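Local atomic coordinates of beta-1,4-mannanase (Aplysia kurodai, PDB entry 3VUP), a protein that probably hydrolyses internal beta-1,4-mannosidic bonds of mannans, as a TIM-barrel beta-1,4-mannanase of the sea hare's digestive fluid. Residues R15-S19 / Y316-W320; S58-W62 / W320-L324; F308-N313 / N337-S343. One frame throughout, in Å; residues are numbered along the deposited sequence. Where two conformers were deposited one is given.

Contact 1 (R15-S19 / Y316-W320); sequences RVFLS and YAGAW
A beta/alpha barrel must join its last strand to its first, and here 318-320 meets 18-19 in parallel, both near-extended, with CA atoms 4.2 Å apart at Leu18-Gly318 and 5.1 Å at Ser19-Ala319. Tyr316 enters through its carbonyl O, 3.5 Å from Phe17 CE1 at the ring edge. Ala317 O accepts a hydrogen bond from Leu18 N (3.2 Å), and a water bridges two carbonyls, 2.8 Å from Ala317 O and 2.7 Å from Val16 O. Gly318 lays its CA over the Phe17 ring (chi1 t), 3.8 Å from the centroid; a CB here would clash with Leu18 O. Ala319 N donates to that same Leu18 O (2.7 Å), and Ala319 CB lies 4.0 Å from Phe17 CZ. Ser19 CA makes a CA-H...O contact with Ala319 O (3.5 Å). Trp320, chi1 m, brings NE1 to 3.8 Å from Leu18 CB. Helix 304-313 packs on Phe17 and Ala319 through Val311, strand 8-11 touches Leu18 through Phe9, and Ser58 and Arg60 of strand 58-65 meet Trp320.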
loop_
_atom_site.group_PDB
_atom_site.type_symbol
_atom_site.label_atom_id
_atom_site.label_comp_id
_atom_site.label_asym_id
_atom_site.label_seq_id
_atom_site.Cartn_x
_atom_site.Cartn_y
_atom_site.Cartn_z
ATOM N N ARG A 15 -14.780 -12.095 10.567
ATOM C CA ARG A 15 -14.433 -11.576 9.257
ATOM C C ARG A 15 -14.607 -10.072 9.281
ATOM O O ARG A 15 -15.632 -9.573 9.748
ATOM C CB ARG A 15 -15.309 -12.223 8.186
ATOM C CG ARG A 15 -15.009 -11.780 6.771
ATOM C CD ARG A 15 -15.531 -12.799 5.783
ATOM N NE ARG A 15 -15.962 -12.187 4.533
ATOM C CZ ARG A 15 -16.538 -12.856 3.541
ATOM N NH1 ARG A 15 -16.908 -12.221 2.440
ATOM N NH2 ARG A 15 -16.740 -14.162 3.652
ATOM N N VAL A 16 -13.606 -9.358 8.778
ATOM C CA VAL A 16 -13.606 -7.901 8.821
ATOM C C VAL A 16 -13.446 -7.338 7.411
ATOM O O VAL A 16 -12.671 -7.870 6.612
ATOM C CB VAL A 16 -12.482 -7.360 9.767
ATOM C CG1 VAL A 16 -11.110 -7.838 9.325
ATOM C CG2 VAL A 16 -12.499 -5.849 9.873
ATOM N N PHE A 17 -14.180 -6.266 7.120
ATOM C CA PHE A 17 -14.001 -5.488 5.902
ATOM C C PHE A 17 -13.204 -4.249 6.276
ATOM O O PHE A 17 -13.537 -3.579 7.257
ATOM C CB PHE A 17 -15.363 -5.102 5.323
ATOM C CG PHE A 17 -15.286 -4.309 4.045
ATOM C CD1 PHE A 17 -15.277 -4.942 2.802
ATOM C CD2 PHE A 17 -15.228 -2.924 4.084
ATOM C CE1 PHE A 17 -15.211 -4.208 1.623
ATOM C CE2 PHE A 17 -15.168 -2.186 2.923
ATOM C CZ PHE A 17 -15.165 -2.829 1.683
ATOM N N LEU A 18 -12.153 -3.949 5.515
ATOM C CA LEU A 18 -11.295 -2.816 5.837
ATOM C C LEU A 18 -11.830 -1.551 5.179
ATOM O O LEU A 18 -11.776 -1.406 3.959
ATOM C CB LEU A 18 -9.861 -3.088 5.384
ATOM C CG LEU A 18 -9.235 -4.369 5.944
ATOM C CD1 LEU A 18 -7.868 -4.606 5.340
ATOM C CD2 LEU A 18 -9.127 -4.298 7.451
ATOM N N SER A 19 -12.349 -0.635 5.989
ATOM C CA SER A 19 -12.990 0.569 5.486
ATOM C C SER A 19 -12.293 1.806 6.029
ATOM O O SER A 19 -12.145 1.955 7.244
ATOM C CB SER A 19 -14.445 0.599 5.954
ATOM O OG SER A 19 -15.048 1.818 5.570
ATOM N N TYR A 316 -14.967 -7.349 -2.878
ATOM C CA TYR A 316 -13.666 -6.838 -2.479
ATOM C C TYR A 316 -13.529 -6.906 -0.962
ATOM O O TYR A 316 -14.511 -7.058 -0.236
ATOM C CB TYR A 316 -13.460 -5.417 -3.000
ATOM C CG TYR A 316 -13.550 -5.317 -4.516
ATOM C CD1 TYR A 316 -12.494 -5.732 -5.321
ATOM C CD2 TYR A 316 -14.697 -4.834 -5.143
ATOM C CE1 TYR A 316 -12.573 -5.657 -6.696
ATOM C CE2 TYR A 316 -14.779 -4.748 -6.526
ATOM C CZ TYR A 316 -13.713 -5.165 -7.294
ATOM O OH TYR A 316 -13.776 -5.096 -8.668
ATOM N N ALA A 317 -12.296 -6.783 -0.493
ATOM C CA ALA A 317 -11.968 -7.000 0.912
ATOM C C ALA A 317 -11.827 -5.713 1.719
ATOM O O ALA A 317 -11.767 -5.748 2.947
ATOM C CB ALA A 317 -10.693 -7.820 1.017
ATOM N N GLY A 318 -11.774 -4.580 1.035
ATOM C CA GLY A 318 -11.636 -3.304 1.698
ATOM C C GLY A 318 -11.760 -2.156 0.722
ATOM O O GLY A 318 -11.682 -2.359 -0.494
ATOM N N ALA A 319 -11.951 -0.958 1.265
ATOM C CA ALA A 319 -12.126 0.263 0.491
ATOM C C ALA A 319 -11.444 1.390 1.243
ATOM O O ALA A 319 -11.837 1.717 2.369
ATOM C CB ALA A 319 -13.611 0.586 0.337
ATOM N N TRP A 320 -10.424 1.976 0.615
ATOM C CA TRP A 320 -9.720 3.128 1.176
ATOM C C TRP A 320 -9.784 4.273 0.171
ATOM O O TRP A 320 -9.176 4.199 -0.908
ATOM C CB TRP A 320 -8.245 2.819 1.476
ATOM C CG TRP A 320 -7.998 1.641 2.366
ATOM C CD1 TRP A 320 -8.795 1.174 3.359
ATOM C CD2 TRP A 320 -6.856 0.777 2.335
ATOM N NE1 TRP A 320 -8.225 0.070 3.949
ATOM C CE2 TRP A 320 -7.029 -0.190 3.340
ATOM C CE3 TRP A 320 -5.704 0.738 1.559
ATOM C CZ2 TRP A 320 -6.089 -1.191 3.581
ATOM C CZ3 TRP A 320 -4.776 -0.258 1.794
ATOM C CH2 TRP A 320 -4.969 -1.206 2.798
HETATM O O HOH W 1 -12.508 -8.221 3.976
#

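Contact 2 (S58-W62 / W320-L324); sequences SMRLW and WSWHL
Trp320, Arg60 and Trp322 dominate this contact, which illustrates how strands that are not neighbours in a TIM barrel meet through side chains. Strands 58-62 and 320-322 run in the same general sense, their axes 8.1 Å apart at closest approach and crossing at -43°; strand 18-22 lies between them in the sheet, and no hydrogen bond joins the two segments. Trp320 (chi1 m, chi2 -31°) points toward 58-62, with its NE1 3.3 Å from Ser58 CB and its CE3 3.8 Å from Arg60 CD. Arg60 is extended, with chi1 to chi3 all t, so that its aliphatic part passes Trp320 and its NH1 comes 4.5 Å from Trp322 CZ3. Trp322, chi1 t, places CH2 3.6 Å from Trp62 CZ2; the six-membered rings are oblique, at 47° with centroids 5.6 Å apart. Beyond the barrel wall, Met59 SD meets Leu324 CD1 at 3.7 Å. The guanidinium forms salt bridges to Asp158 and Glu293 and hydrogen bonds to Asn22 and Asn161. Apolar packing thus carries the direct contact, while Arg60 takes its charge into a polar network inside the barrel; a Tris molecule beside Trp322 is consistent with a pocket there.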
loop_
_atom_site.group_PDB
_atom_site.type_symbol
_atom_site.label_atom_id
_atom_site.label_comp_id
_atom_site.label_asym_id
_atom_site.label_seq_id
_atom_site.Cartn_x
_atom_site.Cartn_y
_atom_site.Cartn_z
ATOM N N SER A 58 -9.533 1.705 9.163
ATOM C CA SER A 58 -8.283 1.520 8.398
ATOM C C SER A 58 -7.715 2.845 7.920
ATOM O O SER A 58 -8.470 3.627 7.338
ATOM C CB SER A 58 -8.569 0.720 7.123
ATOM O OG SER A 58 -8.785 -0.647 7.379
ATOM N N MET A 59 -6.411 3.061 8.079
ATOM C CA MET A 59 -5.720 4.233 7.548
ATOM C C MET A 59 -4.456 3.796 6.799
ATOM O O MET A 59 -3.604 3.139 7.404
ATOM C CB MET A 59 -5.318 5.154 8.705
ATOM C CG MET A 59 -4.647 6.458 8.299
ATOM S SD MET A 59 -5.779 7.737 7.731
ATOM C CE MET A 59 -6.303 8.466 9.283
ATOM N N ARG A 60 -4.324 4.182 5.532
ATOM C CA ARG A 60 -3.075 4.028 4.793
ATOM C C ARG A 60 -2.368 5.380 4.838
ATOM O O ARG A 60 -2.997 6.419 4.646
ATOM C CB ARG A 60 -3.366 3.618 3.351
ATOM C CG ARG A 60 -2.123 3.484 2.460
ATOM C CD ARG A 60 -2.501 2.788 1.180
ATOM N NE ARG A 60 -1.442 2.560 0.198
ATOM C CZ ARG A 60 -1.314 3.207 -0.959
ATOM N NH1 ARG A 60 -2.080 4.253 -1.256
ATOM N NH2 ARG A 60 -0.390 2.806 -1.823
ATOM N N LEU A 61 -1.067 5.377 5.112
ATOM C CA LEU A 61 -0.293 6.618 5.122
ATOM C C LEU A 61 1.136 6.304 4.712
ATOM O O LEU A 61 1.610 5.173 4.865
ATOM C CB LEU A 61 -0.352 7.337 6.474
ATOM C CG LEU A 61 0.525 6.840 7.628
ATOM C CD1 LEU A 61 0.418 7.805 8.795
ATOM C CD2 LEU A 61 0.136 5.444 8.074
ATOM N N TRP A 62 1.804 7.302 4.153
ATOM C CA TRP A 62 3.054 7.072 3.453
ATOM C C TRP A 62 4.244 7.499 4.297
ATOM O O TRP A 62 4.210 8.539 4.960
ATOM C CB TRP A 62 3.064 7.815 2.127
ATOM C CG TRP A 62 2.011 7.405 1.127
ATOM C CD1 TRP A 62 0.890 6.642 1.320
ATOM C CD2 TRP A 62 1.995 7.795 -0.237
ATOM N NE1 TRP A 62 0.192 6.516 0.135
ATOM C CE2 TRP A 62 0.855 7.226 -0.836
ATOM C CE3 TRP A 62 2.858 8.560 -1.024
ATOM C CZ2 TRP A 62 0.545 7.422 -2.188
ATOM C CZ3 TRP A 62 2.560 8.752 -2.347
ATOM C CH2 TRP A 62 1.407 8.193 -2.921
ATOM N N TRP A 320 -10.424 1.976 0.615
ATOM C CA TRP A 320 -9.720 3.128 1.176
ATOM C C TRP A 320 -9.784 4.273 0.171
ATOM O O TRP A 320 -9.176 4.199 -0.908
ATOM C CB TRP A 320 -8.245 2.819 1.476
ATOM C CG TRP A 320 -7.998 1.641 2.366
ATOM C CD1 TRP A 320 -8.795 1.174 3.359
ATOM C CD2 TRP A 320 -6.856 0.777 2.335
ATOM N NE1 TRP A 320 -8.225 0.070 3.949
ATOM C CE2 TRP A 320 -7.029 -0.190 3.340
ATOM C CE3 TRP A 320 -5.704 0.738 1.559
ATOM C CZ2 TRP A 320 -6.089 -1.191 3.581
ATOM C CZ3 TRP A 320 -4.776 -0.258 1.794
ATOM C CH2 TRP A 320 -4.969 -1.206 2.798
ATOM N N SER A 321 -10.513 5.332 0.513
ATOM C CA SER A 321 -10.595 6.492 -0.368
ATOM C C SER A 321 -9.304 7.325 -0.311
ATOM O O SER A 321 -8.485 7.179 0.611
ATOM C CB SER A 321 -11.821 7.338 -0.027
ATOM O OG SER A 321 -11.822 7.700 1.341
ATOM N N TRP A 322 -9.124 8.194 -1.303
ATOM C CA TRP A 322 -7.884 8.951 -1.465
ATOM C C TRP A 322 -7.916 10.373 -0.889
ATOM O O TRP A 322 -8.713 11.207 -1.313
ATOM C CB TRP A 322 -7.502 9.014 -2.956
ATOM C CG TRP A 322 -6.291 9.861 -3.169
ATOM C CD1 TRP A 322 -6.244 11.078 -3.786
ATOM C CD2 TRP A 322 -4.962 9.597 -2.695
ATOM N NE1 TRP A 322 -4.962 11.582 -3.738
ATOM C CE2 TRP A 322 -4.157 10.691 -3.078
ATOM C CE3 TRP A 322 -4.372 8.532 -2.001
ATOM C CZ2 TRP A 322 -2.791 10.758 -2.788
ATOM C CZ3 TRP A 322 -3.009 8.601 -1.708
ATOM C CH2 TRP A 322 -2.237 9.710 -2.103
ATOM N N HIS A 323 -7.015 10.620 0.063
ATOM C CA HIS A 323 -6.677 11.945 0.599
ATOM C C HIS A 323 -7.694 12.460 1.610
ATOM O O HIS A 323 -8.423 13.424 1.370
ATOM C CB HIS A 323 -6.389 12.977 -0.493
ATOM C CG HIS A 323 -5.331 13.952 -0.099
ATOM N ND1 HIS A 323 -5.406 14.711 1.053
ATOM C CD2 HIS A 323 -4.143 14.244 -0.675
ATOM C CE1 HIS A 323 -4.308 15.441 1.151
ATOM N NE2 HIS A 323 -3.531 15.184 0.113
ATOM N N LEU A 324 -7.718 11.827 2.775
ATOM C CA LEU A 324 -8.631 12.238 3.832
ATOM C C LEU A 324 -8.354 13.656 4.301
ATOM O O LEU A 324 -9.281 14.371 4.657
ATOM C CB LEU A 324 -8.552 11.290 5.021
ATOM C CG LEU A 324 -9.079 9.875 4.782
ATOM C CD1 LEU A 324 -8.730 8.995 5.961
ATOM C CD2 LEU A 324 -10.587 9.887 4.532
#

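Contact 3 (F308-N313 / N337-S343); sequences FNYVYN and NIKDKTS. With SO4 (sulfate ion), chain E.
In the outer layer of a beta/alpha barrel, neighbouring helices pack on each other as well as on the strands, and here helix 304-313 meets the C-terminal end of helix 324-338 and the loop after it. A type I beta turn from Ile338 to Lys341, with Lys341 N bonded to Ile338 O (3.0 Å), carries the loop on alongside 308-313 in the same general direction, with CA atoms 6.5 Å apart at Asn309-Ile338 and 8.7 Å at Asn313-Ser343. The apolar part centres on Ile338 (chi1 p, chi2 t), whose CD1 lies 4.0 Å from Phe308 CD1 and 4.5 Å from Tyr312 CD1. Tyr312, chi1 t, reaches under the loop, and Lys341 CB sits over its ring in a CH-pi contact, 3.9 Å from the centroid; the Tyr312 hydroxyl bonds to Asn344 and Gly345 just beyond. One direct hydrogen bond crosses the segments, Asn309 ND2 to Asn337 OD1 at 2.9 Å. A sulfate, probably from the crystallisation liquor, is held by the loop: Thr342 N and Ser343 N donate to its O2 (2.8 and 2.9 Å), while Lys341 NZ donates to O3 (2.8 Å) and Ser343 OG to O1 (2.7 Å).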
loop_
_atom_site.group_PDB
_atom_site.type_symbol
_atom_site.label_atom_id
_atom_site.label_comp_id
_atom_site.label_asym_id
_atom_site.label_seq_id
_atom_site.Cartn_x
_atom_site.Cartn_y
_atom_site.Cartn_z
ATOM N N PHE A 308 -18.161 3.569 -2.056
ATOM C CA PHE A 308 -17.925 2.700 -0.903
ATOM C C PHE A 308 -18.865 1.496 -0.905
ATOM O O PHE A 308 -18.447 0.363 -0.650
ATOM C CB PHE A 308 -18.043 3.468 0.412
ATOM C CG PHE A 308 -16.756 4.122 0.851
ATOM C CD1 PHE A 308 -15.811 3.415 1.586
ATOM C CD2 PHE A 308 -16.482 5.439 0.523
ATOM C CE1 PHE A 308 -14.631 4.015 1.995
ATOM C CE2 PHE A 308 -15.305 6.042 0.929
ATOM C CZ PHE A 308 -14.379 5.332 1.661
ATOM N N ASN A 309 -20.139 1.727 -1.218
ATOM C CA ASN A 309 -21.106 0.631 -1.303
ATOM C C ASN A 309 -20.740 -0.336 -2.418
ATOM O O ASN A 309 -20.845 -1.550 -2.251
ATOM C CB ASN A 309 -22.532 1.161 -1.474
ATOM C CG ASN A 309 -23.146 1.587 -0.160
ATOM O OD1 ASN A 309 -23.782 0.795 0.517
ATOM N ND2 ASN A 309 -22.935 2.836 0.220
ATOM N N TYR A 310 -20.321 0.200 -3.561
ATOM C CA TYR A 310 -19.961 -0.651 -4.687
ATOM C C TYR A 310 -18.858 -1.623 -4.277
ATOM O O TYR A 310 -18.944 -2.826 -4.522
ATOM C CB TYR A 310 -19.526 0.170 -5.910
ATOM C CG TYR A 310 -19.331 -0.718 -7.108
ATOM C CD1 TYR A 310 -18.162 -1.445 -7.270
ATOM C CD2 TYR A 310 -20.340 -0.889 -8.047
ATOM C CE1 TYR A 310 -18.000 -2.306 -8.329
ATOM C CE2 TYR A 310 -20.181 -1.742 -9.126
ATOM C CZ TYR A 310 -19.009 -2.454 -9.258
ATOM O OH TYR A 310 -18.866 -3.303 -10.327
ATOM N N VAL A 311 -17.807 -1.102 -3.660
ATOM C CA VAL A 311 -16.693 -1.953 -3.274
ATOM C C VAL A 311 -17.172 -3.042 -2.312
ATOM O O VAL A 311 -16.876 -4.226 -2.495
ATOM C CB VAL A 311 -15.541 -1.137 -2.647
ATOM C CG1 VAL A 311 -14.442 -2.054 -2.187
ATOM C CG2 VAL A 311 -14.994 -0.120 -3.637
ATOM N N TYR A 312 -17.949 -2.638 -1.314
ATOM C CA TYR A 312 -18.440 -3.572 -0.314
ATOM C C TYR A 312 -19.291 -4.682 -0.940
ATOM O O TYR A 312 -19.212 -5.842 -0.531
ATOM C CB TYR A 312 -19.249 -2.823 0.759
ATOM C CG TYR A 312 -19.530 -3.693 1.962
ATOM C CD1 TYR A 312 -18.668 -3.705 3.057
ATOM C CD2 TYR A 312 -20.638 -4.535 1.989
ATOM C CE1 TYR A 312 -18.904 -4.529 4.142
ATOM C CE2 TYR A 312 -20.876 -5.354 3.067
ATOM C CZ TYR A 312 -20.007 -5.352 4.137
ATOM O OH TYR A 312 -20.244 -6.185 5.211
ATOM N N ASN A 313 -20.100 -4.306 -1.929
ATOM C CA ASN A 313 -21.087 -5.194 -2.537
ATOM C C ASN A 313 -20.560 -6.055 -3.678
ATOM O O ASN A 313 -21.314 -6.867 -4.220
ATOM C CB ASN A 313 -22.286 -4.393 -3.062
ATOM C CG ASN A 313 -23.141 -3.817 -1.958
ATOM O OD1 ASN A 313 -23.220 -4.368 -0.859
ATOM N ND2 ASN A 313 -23.803 -2.707 -2.250
ATOM N N ASN A 337 -21.695 5.586 5.821
ATOM C CA ASN A 337 -22.845 4.896 5.260
ATOM C C ASN A 337 -22.723 3.379 5.327
ATOM O O ASN A 337 -23.717 2.683 5.535
ATOM C CB ASN A 337 -23.103 5.341 3.827
ATOM C CG ASN A 337 -24.367 4.748 3.272
ATOM O OD1 ASN A 337 -24.337 3.772 2.529
ATOM N ND2 ASN A 337 -25.499 5.314 3.663
ATOM N N ILE A 338 -21.508 2.867 5.165
ATOM C CA ILE A 338 -21.322 1.419 5.123
ATOM C C ILE A 338 -20.947 0.804 6.466
ATOM O O ILE A 338 -20.809 -0.404 6.553
ATOM C CB ILE A 338 -20.291 0.963 4.044
ATOM C CG1 ILE A 338 -18.871 1.413 4.395
ATOM C CG2 ILE A 338 -20.703 1.428 2.650
ATOM C CD1 ILE A 338 -17.797 0.662 3.611
ATOM N N LYS A 339 -20.809 1.620 7.513
ATOM C CA LYS A 339 -20.152 1.154 8.737
ATOM C C LYS A 339 -20.870 0.008 9.439
ATOM O O LYS A 339 -20.245 -0.753 10.175
ATOM C CB LYS A 339 -19.886 2.302 9.712
ATOM C CG LYS A 339 -21.094 2.784 10.478
ATOM C CD LYS A 339 -20.685 3.948 11.362
ATOM C CE LYS A 339 -21.839 4.441 12.200
ATOM N NZ LYS A 339 -21.480 5.630 13.019
ATOM N N ASP A 340 -22.178 -0.108 9.207
ATOM C CA ASP A 340 -22.993 -1.112 9.871
ATOM C C ASP A 340 -23.296 -2.326 8.986
ATOM O O ASP A 340 -24.080 -3.187 9.384
ATOM C CB ASP A 340 -24.297 -0.487 10.393
ATOM C CG ASP A 340 -25.140 0.141 9.285
ATOM O OD1 ASP A 340 -24.650 0.248 8.133
ATOM O OD2 ASP A 340 -26.294 0.535 9.566
ATOM N N LYS A 341 -22.680 -2.406 7.809
ATOM C CA LYS A 341 -22.881 -3.559 6.941
ATOM C C LYS A 341 -22.107 -4.760 7.453
ATOM O O LYS A 341 -20.995 -4.618 7.969
ATOM C CB LYS A 341 -22.460 -3.245 5.509
ATOM C CG LYS A 341 -23.226 -2.105 4.899
ATOM C CD LYS A 341 -22.973 -1.903 3.408
ATOM C CE LYS A 341 -23.606 -2.993 2.556
ATOM N NZ LYS A 341 -25.089 -2.982 2.660
ATOM N N THR A 342 -22.680 -5.949 7.301
ATOM C CA THR A 342 -22.052 -7.133 7.870
ATOM C C THR A 342 -21.911 -8.316 6.908
ATOM O O THR A 342 -21.158 -9.240 7.195
ATOM C CB THR A 342 -22.778 -7.595 9.154
ATOM O OG1 THR A 342 -24.164 -7.792 8.861
ATOM C CG2 THR A 342 -22.634 -6.556 10.270
ATOM N N SER A 343 -22.595 -8.285 5.764
ATOM C CA SER A 343 -22.629 -9.443 4.868
ATOM C C SER A 343 -21.303 -9.775 4.178
ATOM O O SER A 343 -21.091 -10.913 3.754
ATOM C CB SER A 343 -23.722 -9.282 3.815
ATOM O OG SER A 343 -23.410 -8.247 2.901
HETATM S S SO4 E . -25.620 -5.887 4.667
HETATM O O1 SO4 E . -24.844 -6.028 3.436
HETATM O O2 SO4 E . -24.957 -6.584 5.767
HETATM O O3 SO4 E . -25.787 -4.473 4.974
HETATM O O4 SO4 E . -26.933 -6.489 4.431
#

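How the contacts relate
Followed from the N terminus, the chain shows how a barrel is closed by its last elements. Contact 1 closes the longest loop, spanning 296 residues from 15-19 to 316-320, and seals the sheet between first and last strands. Contact 2 starts later, at 58-62, and ends on the same final strand, sharing Trp320 and tying that strand to the second across the barrel interior. Contact 3 spans only 23 residues, from 308-313 to 337-343; strand 318-322 lies within that interval, so contact 3 crosses both others. Outside the sheet, Phe17 packs on Tyr312, Gly318 on Val311 and Ser321 on Phe308, joining the helical layer to the closing strands.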